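Local coordinates for putative aspartate aminotransferase (Thermus thermophilus, PDB 1IUG), which probably transfers amino groups between amino acids, aspartate among them, and 2-oxo acids, using pyridoxal 5'-phosphate as cofactor, at residues G75-V80 with E120-L125; L67-F72 with A94-L99; E153-A158 with G175-A180; V169-M174 with F195-P200. All coordinates share one frame; numbering follows the deposited sequence.

How the interactions relate
Interactions 1, 3 and 4 reach the same mixed sheet, while interaction 2 brings together two helix ends packed against it. Strands 124-128 and 155-159 are neighbours, so interaction 1 passes into interaction 3 through L125 N and L155 O, 2.9 Å apart; their centres lie about 12 Å apart. Interaction 3 meets interaction 4, about 7 Å away between centres, where A179 O faces A197 N at 2.8 Å. Interaction 2 touches interaction 1 through F72 CE2, 3.6 Å from G124 CA, and interaction 3 through L71 CD1, 3.5 Å from A178 CB. All four lie away from the cofactor-bearing K185, which nevertheless follows strand 178-182 of interaction 3 in the chain.

Interaction 1 (G75-V80 with E120-L125); sequences GERVLV and EGYAGL
R77 and Y122 carry much of the side-chain contact, running alongside each other and pointing the same way, with the guanidinium and phenol planes 84° apart. The approach is close, R77 NH1 lying 3.0 Å from Y122 CE2, and oblique to the ring. A bend at chi2 of R77 (-62°) brings the guanidinium there. Y122 OH is hydrogen-bonded to E102 OE2, and R77 NH1 makes a long, weak ion pair with the same oxygen, so this carboxylate probably influences both. Over one face of the phenol sits L79 CB, 4.1 Å from Y122 CD2. L79 also lies side by side with L125, both with CG anti to the backbone N, and L79 CG meets L125 CD1 at 4.0 Å. An alanine in place of Y122 would remove the ring and hydroxyl, and would probably cost L79 part of its cover, R77 its flat neighbour and E102 a hydrogen bond. The backbone pairing begins at R77 O, which accepts A123 N at 2.7 Å and, weakly, G124 N at 3.3 Å. The next bond, L79 N to G124 O at 2.9 Å, is nearly straight (N-H...O 173°). V78-G124 and L79-L125 are thus parallel bridges between strands 77-82 and 124-128, an arrangement typical of the mixed seven-stranded sheet in the large domain of fold-type I pyridoxal-phosphate enzymes.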
# COMPACT_ATOMS: atom_id res chain seq x y z
N GLY A 75 7.47 -8.90 -24.53
CA GLY A 75 7.39 -9.41 -25.89
C GLY A 75 6.24 -10.36 -26.16
O GLY A 75 5.89 -10.60 -27.32
N GLU A 76 5.63 -10.90 -25.11
CA GLU A 76 4.51 -11.84 -25.26
C GLU A 76 3.22 -11.20 -25.77
O GLU A 76 2.92 -10.04 -25.47
CB GLU A 76 4.25 -12.61 -23.97
CG GLU A 76 5.39 -13.52 -23.55
CD GLU A 76 4.95 -14.59 -22.56
OE1 GLU A 76 5.53 -14.68 -21.45
OE2 GLU A 76 4.03 -15.36 -22.90
N ARG A 77 2.48 -11.98 -26.54
CA ARG A 77 1.20 -11.60 -27.16
C ARG A 77 0.02 -11.72 -26.20
O ARG A 77 -0.27 -12.81 -25.70
CB ARG A 77 0.95 -12.54 -28.35
CG ARG A 77 1.22 -12.01 -29.75
CD ARG A 77 0.36 -10.82 -30.14
NE ARG A 77 0.18 -10.78 -31.59
CZ ARG A 77 -0.87 -10.26 -32.22
NH1 ARG A 77 -1.86 -9.71 -31.53
NH2 ARG A 77 -0.94 -10.30 -33.54
N VAL A 78 -0.68 -10.62 -25.95
CA VAL A 78 -1.85 -10.66 -25.07
C VAL A 78 -3.04 -9.92 -25.66
O VAL A 78 -2.90 -8.88 -26.31
CB VAL A 78 -1.57 -10.10 -23.64
CG1 VAL A 78 -0.53 -10.95 -22.93
CG2 VAL A 78 -1.15 -8.64 -23.70
N LEU A 79 -4.22 -10.49 -25.45
CA LEU A 79 -5.45 -9.91 -25.94
C LEU A 79 -6.17 -9.20 -24.79
O LEU A 79 -6.43 -9.80 -23.75
CB LEU A 79 -6.32 -11.03 -26.54
CG LEU A 79 -7.69 -10.72 -27.12
CD1 LEU A 79 -7.59 -9.59 -28.12
CD2 LEU A 79 -8.24 -11.98 -27.77
N VAL A 80 -6.45 -7.91 -24.98
CA VAL A 80 -7.11 -7.11 -23.96
C VAL A 80 -8.34 -6.36 -24.48
O VAL A 80 -8.21 -5.36 -25.19
CB VAL A 80 -6.14 -6.07 -23.34
CG1 VAL A 80 -6.85 -5.26 -22.25
CG2 VAL A 80 -4.90 -6.76 -22.77
N GLU A 120 -6.46 -17.58 -32.17
CA GLU A 120 -5.28 -18.39 -31.90
C GLU A 120 -4.04 -17.50 -32.02
O GLU A 120 -4.04 -16.53 -32.78
CB GLU A 120 -5.18 -19.58 -32.86
CG GLU A 120 -5.20 -19.19 -34.33
CD GLU A 120 -4.98 -20.37 -35.26
OE1 GLU A 120 -5.56 -21.45 -35.02
OE2 GLU A 120 -4.22 -20.21 -36.25
N GLY A 121 -3.00 -17.80 -31.24
CA GLY A 121 -1.77 -17.03 -31.30
C GLY A 121 -1.46 -16.10 -30.14
O GLY A 121 -0.48 -15.35 -30.19
N TYR A 122 -2.26 -16.16 -29.08
CA TYR A 122 -2.04 -15.30 -27.92
C TYR A 122 -1.63 -16.07 -26.68
O TYR A 122 -2.14 -17.17 -26.42
CB TYR A 122 -3.27 -14.44 -27.63
CG TYR A 122 -3.74 -13.65 -28.82
CD1 TYR A 122 -4.57 -14.23 -29.77
CD2 TYR A 122 -3.32 -12.33 -29.03
CE1 TYR A 122 -4.97 -13.53 -30.90
CE2 TYR A 122 -3.73 -11.62 -30.16
CZ TYR A 122 -4.55 -12.23 -31.09
OH TYR A 122 -4.96 -11.56 -32.22
N ALA A 123 -0.69 -15.51 -25.93
CA ALA A 123 -0.20 -16.12 -24.71
C ALA A 123 -1.18 -15.89 -23.55
O ALA A 123 -1.23 -16.67 -22.60
CB ALA A 123 1.16 -15.55 -24.36
N GLY A 124 -1.98 -14.83 -23.65
CA GLY A 124 -2.93 -14.53 -22.59
C GLY A 124 -4.10 -13.62 -22.94
O GLY A 124 -4.11 -12.96 -23.98
N LEU A 125 -5.09 -13.63 -22.06
CA LEU A 125 -6.30 -12.82 -22.17
C LEU A 125 -6.52 -12.15 -20.81
O LEU A 125 -6.40 -12.80 -19.76
CB LEU A 125 -7.51 -13.69 -22.50
CG LEU A 125 -8.89 -13.02 -22.46
CD1 LEU A 125 -9.01 -11.97 -23.54
CD2 LEU A 125 -9.98 -14.06 -22.60

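Interaction 2 (L67-F72 with A94-L99); sequences LVKNLF and ALEAGL
This is a contact between the C-terminal ends of two helices, 60-71 and 85-96, which come before and after strand 77-82 in the chain; F72 and L99 both rest on V78 of that strand. The inner part is apolar. V68 CG1, anti to its backbone N (chi1 175°), reaches L99 CD1 at 3.9 Å and A97 CB at 4.0 Å, the V68 and L99 side chains crossing obliquely. L99 CD2 lies 3.8 Å from F72 CB. L99 is delivered by a Schellman motif closing helix 85-96: G98, at positive phi, turns the chain, and L99 N bonds back to A94 O. Farther out, K69 lays its CE 3.6 Å from A97 CB and crosses E96 at about a right angle, and NZ meets the syn lone pair of E96 OE1 at 3.2 Å. Water 1 bridges the same two atoms, accepting from K69 NZ at 3.0 Å and donating to E96 OE1 at 2.7 Å; water 2 also accepts from NZ and may make a second bridge. K69 NZ also has a salt bridge to E65, and E96 packs on G210 of the second subunit. With carboxylates from both helices around one ammonium, K69 would be expected to stay protonated and to offset part of their charge.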
# COMPACT_ATOMS: atom_id res chain seq x y z
N LEU A 67 0.01 -9.00 -11.17
CA LEU A 67 -0.52 -10.17 -11.86
C LEU A 67 0.07 -10.24 -13.27
O LEU A 67 0.59 -11.28 -13.67
CB LEU A 67 -2.05 -10.08 -11.94
CG LEU A 67 -2.88 -11.22 -12.58
CD1 LEU A 67 -4.30 -11.13 -12.07
CD2 LEU A 67 -2.86 -11.16 -14.11
N VAL A 68 -0.02 -9.13 -13.99
CA VAL A 68 0.47 -9.03 -15.36
C VAL A 68 1.98 -9.24 -15.48
O VAL A 68 2.44 -10.03 -16.31
CB VAL A 68 0.08 -7.66 -15.99
CG1 VAL A 68 0.70 -7.50 -17.38
CG2 VAL A 68 -1.43 -7.55 -16.08
N LYS A 69 2.74 -8.54 -14.63
CA LYS A 69 4.20 -8.61 -14.61
C LYS A 69 4.74 -10.01 -14.30
O LYS A 69 5.74 -10.43 -14.88
CB LYS A 69 4.76 -7.68 -13.53
CG LYS A 69 4.75 -6.18 -13.82
CD LYS A 69 5.56 -5.85 -15.04
CE LYS A 69 5.59 -4.35 -15.32
NZ LYS A 69 4.82 -3.55 -14.33
N ASN A 70 4.11 -10.69 -13.35
CA ASN A 70 4.58 -12.00 -12.93
C ASN A 70 4.10 -13.22 -13.71
O ASN A 70 4.51 -14.34 -13.41
CB ASN A 70 4.31 -12.19 -11.44
CG ASN A 70 5.17 -11.30 -10.57
OD1 ASN A 70 6.17 -11.74 -10.01
ND2 ASN A 70 4.79 -10.03 -10.47
N LEU A 71 3.23 -13.01 -14.70
CA LEU A 71 2.72 -14.11 -15.51
C LEU A 71 3.06 -13.98 -16.99
O LEU A 71 2.93 -14.93 -17.74
CB LEU A 71 1.21 -14.25 -15.34
CG LEU A 71 0.75 -14.83 -14.01
CD1 LEU A 71 -0.76 -14.79 -13.93
CD2 LEU A 71 1.27 -16.25 -13.85
N PHE A 72 3.47 -12.78 -17.39
CA PHE A 72 3.82 -12.52 -18.78
C PHE A 72 5.18 -11.84 -18.88
O PHE A 72 5.47 -10.88 -18.15
CB PHE A 72 2.74 -11.66 -19.44
CG PHE A 72 1.37 -12.27 -19.43
CD1 PHE A 72 0.42 -11.88 -18.48
CD2 PHE A 72 1.02 -13.26 -20.35
CE1 PHE A 72 -0.85 -12.46 -18.44
CE2 PHE A 72 -0.24 -13.85 -20.32
CZ PHE A 72 -1.18 -13.45 -19.37
N ALA A 94 -0.57 -3.46 -19.42
CA ALA A 94 0.03 -4.43 -20.34
C ALA A 94 1.09 -3.75 -21.21
O ALA A 94 2.15 -4.32 -21.47
CB ALA A 94 -1.04 -5.08 -21.20
N LEU A 95 0.79 -2.54 -21.67
CA LEU A 95 1.73 -1.77 -22.48
C LEU A 95 3.00 -1.48 -21.70
O LEU A 95 4.10 -1.81 -22.14
CB LEU A 95 1.10 -0.46 -22.96
CG LEU A 95 0.14 -0.55 -24.14
CD1 LEU A 95 -0.44 0.83 -24.45
CD2 LEU A 95 0.87 -1.12 -25.36
N GLU A 96 2.84 -0.89 -20.51
CA GLU A 96 3.99 -0.55 -19.66
C GLU A 96 4.81 -1.78 -19.28
O GLU A 96 6.02 -1.70 -19.08
CB GLU A 96 3.52 0.22 -18.42
CG GLU A 96 4.64 0.91 -17.62
CD GLU A 96 5.41 -0.02 -16.70
OE1 GLU A 96 4.79 -0.95 -16.13
OE2 GLU A 96 6.63 0.17 -16.54
N ALA A 97 4.15 -2.94 -19.20
CA ALA A 97 4.83 -4.18 -18.86
C ALA A 97 5.63 -4.74 -20.06
O ALA A 97 6.23 -5.81 -19.97
CB ALA A 97 3.82 -5.21 -18.37
N GLY A 98 5.61 -4.00 -21.17
CA GLY A 98 6.35 -4.41 -22.36
C GLY A 98 5.75 -5.58 -23.13
O GLY A 98 6.49 -6.44 -23.61
N LEU A 99 4.43 -5.59 -23.26
CA LEU A 99 3.74 -6.66 -23.98
C LEU A 99 3.14 -6.16 -25.29
O LEU A 99 2.85 -4.97 -25.43
CB LEU A 99 2.61 -7.24 -23.11
CG LEU A 99 2.95 -7.77 -21.72
CD1 LEU A 99 1.67 -8.26 -21.05
CD2 LEU A 99 3.96 -8.89 -21.80
O HOH W 1 2.46 -2.34 -15.81
O HOH W 2 6.72 -1.93 -13.93

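Interaction 3 (E153-A158 with G175-A180); sequences EGLVGA and GVDAAA
Strands 155-158 and 178-180 run parallel, their axes 4.6 Å apart at closest approach and 15° from alignment. They are neighbours in the mixed sheet of the large domain of a fold-type I aminotransferase, with G157-A178 and A158-A179 as the bridged pairs; the 16 residues joining the segments contain no alpha-helix but a short 3-10 turn. The pairing opens with a side chain in a backbone role. D177 has CG anti to its carbonyl carbon, which turns the carboxylate to the V156 amide: OD2 accepts V156 N at 2.8 Å through its anti lone pair, with an N-H...O angle of 161°. D177 N returns a bond to V156 O at 2.9 Å, so a single residue grips V156 at both its NH and its CO, while A178 N adds a weak second donor to that oxygen. D177 OD1 is held by a salt bridge to R201, which probably keeps the carboxylate ionised and fixes its rotation. L155 crosses the aspartate at about a right angle, its CD2 3.7 Å from D177 CG. V176 puts CG1 anti to its backbone N, 3.9 Å from A158 CB. Beyond, A158 N donates to A178 O at 2.7 Å, and the ladder is completed by A180 N, which approaches A158 O at 2.9 Å nearly along the C=O axis, the C=O...N angle being 168°.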
# COMPACT_ATOMS: atom_id res chain seq x y z
N GLU A 153 -2.46 -23.41 -24.25
CA GLU A 153 -1.37 -23.06 -23.34
C GLU A 153 -1.47 -21.62 -22.82
O GLU A 153 -0.58 -21.16 -22.10
CB GLU A 153 -0.02 -23.29 -24.03
CG GLU A 153 0.26 -24.74 -24.40
CD GLU A 153 0.63 -25.61 -23.20
OE1 GLU A 153 -0.13 -25.62 -22.20
OE2 GLU A 153 1.68 -26.29 -23.25
N GLY A 154 -2.56 -20.94 -23.15
CA GLY A 154 -2.75 -19.57 -22.72
C GLY A 154 -3.20 -19.38 -21.29
O GLY A 154 -3.68 -20.31 -20.63
N LEU A 155 -3.04 -18.15 -20.79
CA LEU A 155 -3.44 -17.81 -19.43
C LEU A 155 -4.52 -16.75 -19.44
O LEU A 155 -4.50 -15.84 -20.27
CB LEU A 155 -2.23 -17.29 -18.64
CG LEU A 155 -1.11 -18.26 -18.26
CD1 LEU A 155 0.11 -17.47 -17.83
CD2 LEU A 155 -1.57 -19.19 -17.16
N VAL A 156 -5.48 -16.88 -18.53
CA VAL A 156 -6.57 -15.92 -18.41
C VAL A 156 -6.50 -15.21 -17.06
O VAL A 156 -6.68 -15.84 -16.01
CB VAL A 156 -7.96 -16.60 -18.55
CG1 VAL A 156 -9.08 -15.57 -18.39
CG2 VAL A 156 -8.07 -17.30 -19.91
N GLY A 157 -6.16 -13.93 -17.09
CA GLY A 157 -6.06 -13.13 -15.88
C GLY A 157 -7.32 -12.29 -15.74
O GLY A 157 -7.82 -11.76 -16.74
N ALA A 158 -7.83 -12.15 -14.52
CA ALA A 158 -9.06 -11.38 -14.33
C ALA A 158 -9.05 -10.35 -13.20
O ALA A 158 -8.40 -10.53 -12.17
CB ALA A 158 -10.23 -12.32 -14.14
N GLY A 175 -12.32 -21.28 -15.37
CA GLY A 175 -11.32 -21.21 -16.42
C GLY A 175 -10.33 -20.07 -16.24
O GLY A 175 -9.52 -19.79 -17.12
N VAL A 176 -10.40 -19.40 -15.09
CA VAL A 176 -9.51 -18.28 -14.80
C VAL A 176 -8.26 -18.76 -14.07
O VAL A 176 -8.34 -19.48 -13.09
CB VAL A 176 -10.24 -17.20 -13.97
CG1 VAL A 176 -9.30 -16.04 -13.67
CG2 VAL A 176 -11.46 -16.70 -14.74
N ASP A 177 -7.09 -18.36 -14.57
CA ASP A 177 -5.83 -18.76 -13.97
C ASP A 177 -5.36 -17.86 -12.84
O ASP A 177 -4.76 -18.32 -11.87
CB ASP A 177 -4.74 -18.86 -15.04
CG ASP A 177 -5.10 -19.85 -16.13
OD1 ASP A 177 -5.14 -21.06 -15.83
OD2 ASP A 177 -5.38 -19.42 -17.27
N ALA A 178 -5.65 -16.57 -12.95
CA ALA A 178 -5.25 -15.61 -11.93
C ALA A 178 -6.25 -14.46 -11.84
O ALA A 178 -6.89 -14.10 -12.83
CB ALA A 178 -3.85 -15.07 -12.22
N ALA A 179 -6.36 -13.88 -10.65
CA ALA A 179 -7.29 -12.79 -10.44
C ALA A 179 -6.75 -11.77 -9.44
O ALA A 179 -5.89 -12.08 -8.61
CB ALA A 179 -8.63 -13.33 -9.96
N ALA A 180 -7.24 -10.54 -9.55
CA ALA A 180 -6.84 -9.47 -8.65
C ALA A 180 -8.08 -8.82 -8.04
O ALA A 180 -9.13 -8.74 -8.68
CB ALA A 180 -6.01 -8.43 -9.39

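Interaction 4 (V169-M174 with F195-P200); sequences VALEAM and FVALSP
L171 forms the close-packed half of this contact, whereas E172 beside it is partly exposed. A single methyl does the work: L171 CD2 comes down on the end of strand 193-198, 3.9 Å from A197 CB, 3.8 Å from A197 O and 3.6 Å from S199 N. Its chi1 of -113° is far from a staggered value, which may reflect some strain, and F47 of helix 30-47 touches both L171 and A197. S199 follows the strand directly and serves as N-cap of helix 200-204, its OG bonded to A202 N as well as to D177 O, just before strand 178-182. Across the contact, a short 3-10 turn, 172-174, starts with E172. No hydrogen bond joins the two segments; the carboxylate meets carbon, OE2 lying 3.4 Å from S199 CB and OE1 3.5 Å from P200 CD, with the E172 and P200 side chains crossing at about a right angle. The polar partners of E172 are E50 N for OE1 and T49 OG1 for OE2. An alanine in place of E172 would remove both bonds and would probably loosen the turn from residues 49-50 and uncover P200.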
# COMPACT_ATOMS: atom_id res chain seq x y z
N VAL A 169 -17.89 -16.02 -7.85
CA VAL A 169 -16.55 -16.03 -8.44
C VAL A 169 -15.84 -17.36 -8.15
O VAL A 169 -16.18 -18.08 -7.21
CB VAL A 169 -15.65 -14.88 -7.89
CG1 VAL A 169 -16.22 -13.51 -8.26
CG2 VAL A 169 -15.48 -14.99 -6.38
N ALA A 170 -14.87 -17.67 -8.99
CA ALA A 170 -14.05 -18.88 -8.86
C ALA A 170 -12.88 -18.71 -9.80
O ALA A 170 -12.92 -17.89 -10.72
CB ALA A 170 -14.85 -20.12 -9.24
N LEU A 171 -11.79 -19.43 -9.55
CA LEU A 171 -10.63 -19.35 -10.42
C LEU A 171 -10.66 -20.46 -11.46
O LEU A 171 -11.31 -20.32 -12.50
CB LEU A 171 -9.34 -19.38 -9.61
CG LEU A 171 -8.54 -18.07 -9.66
CD1 LEU A 171 -9.41 -16.91 -9.23
CD2 LEU A 171 -7.32 -18.18 -8.77
N GLU A 172 -10.00 -21.58 -11.17
CA GLU A 172 -9.94 -22.70 -12.11
C GLU A 172 -11.31 -23.23 -12.55
O GLU A 172 -11.47 -23.63 -13.70
CB GLU A 172 -9.05 -23.84 -11.58
CG GLU A 172 -9.32 -24.32 -10.15
CD GLU A 172 -8.46 -23.62 -9.10
OE1 GLU A 172 -8.01 -24.29 -8.15
OE2 GLU A 172 -8.23 -22.40 -9.21
N ALA A 173 -12.29 -23.18 -11.66
CA ALA A 173 -13.63 -23.66 -11.98
C ALA A 173 -14.29 -22.80 -13.06
O ALA A 173 -15.21 -23.26 -13.74
CB ALA A 173 -14.50 -23.70 -10.74
N MET A 174 -13.84 -21.56 -13.21
CA MET A 174 -14.38 -20.66 -14.23
C MET A 174 -13.40 -20.51 -15.40
O MET A 174 -13.63 -19.70 -16.30
CB MET A 174 -14.72 -19.28 -13.65
CG MET A 174 -15.82 -19.28 -12.60
SD MET A 174 -16.60 -17.65 -12.37
CE MET A 174 -15.21 -16.59 -12.34
N PHE A 195 -5.11 -7.94 -3.61
CA PHE A 195 -4.90 -9.39 -3.56
C PHE A 195 -4.69 -10.01 -4.94
O PHE A 195 -5.36 -9.66 -5.91
CB PHE A 195 -6.09 -10.09 -2.89
CG PHE A 195 -6.56 -9.41 -1.64
CD1 PHE A 195 -7.68 -8.58 -1.66
CD2 PHE A 195 -5.87 -9.58 -0.45
CE1 PHE A 195 -8.10 -7.93 -0.52
CE2 PHE A 195 -6.29 -8.93 0.71
CZ PHE A 195 -7.40 -8.10 0.67
N VAL A 196 -3.72 -10.92 -5.02
CA VAL A 196 -3.43 -11.63 -6.25
C VAL A 196 -3.66 -13.11 -5.96
O VAL A 196 -2.97 -13.70 -5.12
CB VAL A 196 -1.97 -11.44 -6.73
CG1 VAL A 196 -1.74 -12.23 -8.01
CG2 VAL A 196 -1.68 -9.97 -6.97
N ALA A 197 -4.70 -13.65 -6.58
CA ALA A 197 -5.04 -15.06 -6.42
C ALA A 197 -4.47 -15.81 -7.61
O ALA A 197 -4.70 -15.43 -8.76
CB ALA A 197 -6.55 -15.24 -6.34
N LEU A 198 -3.71 -16.86 -7.33
CA LEU A 198 -3.08 -17.68 -8.36
C LEU A 198 -3.51 -19.14 -8.26
O LEU A 198 -3.35 -19.77 -7.21
CB LEU A 198 -1.55 -17.60 -8.23
CG LEU A 198 -0.91 -16.21 -8.33
CD1 LEU A 198 0.48 -16.24 -7.73
CD2 LEU A 198 -0.88 -15.74 -9.77
N SER A 199 -4.04 -19.67 -9.35
CA SER A 199 -4.47 -21.07 -9.41
C SER A 199 -3.22 -21.95 -9.48
O SER A 199 -2.11 -21.45 -9.73
CB SER A 199 -5.33 -21.30 -10.66
OG SER A 199 -4.55 -21.19 -11.84
N PRO A 200 -3.37 -23.27 -9.24
CA PRO A 200 -2.22 -24.18 -9.30
C PRO A 200 -1.52 -24.08 -10.66
O PRO A 200 -0.30 -24.08 -10.74
CB PRO A 200 -2.87 -25.55 -9.10
CG PRO A 200 -4.01 -25.23 -8.17
CD PRO A 200 -4.58 -23.98 -8.79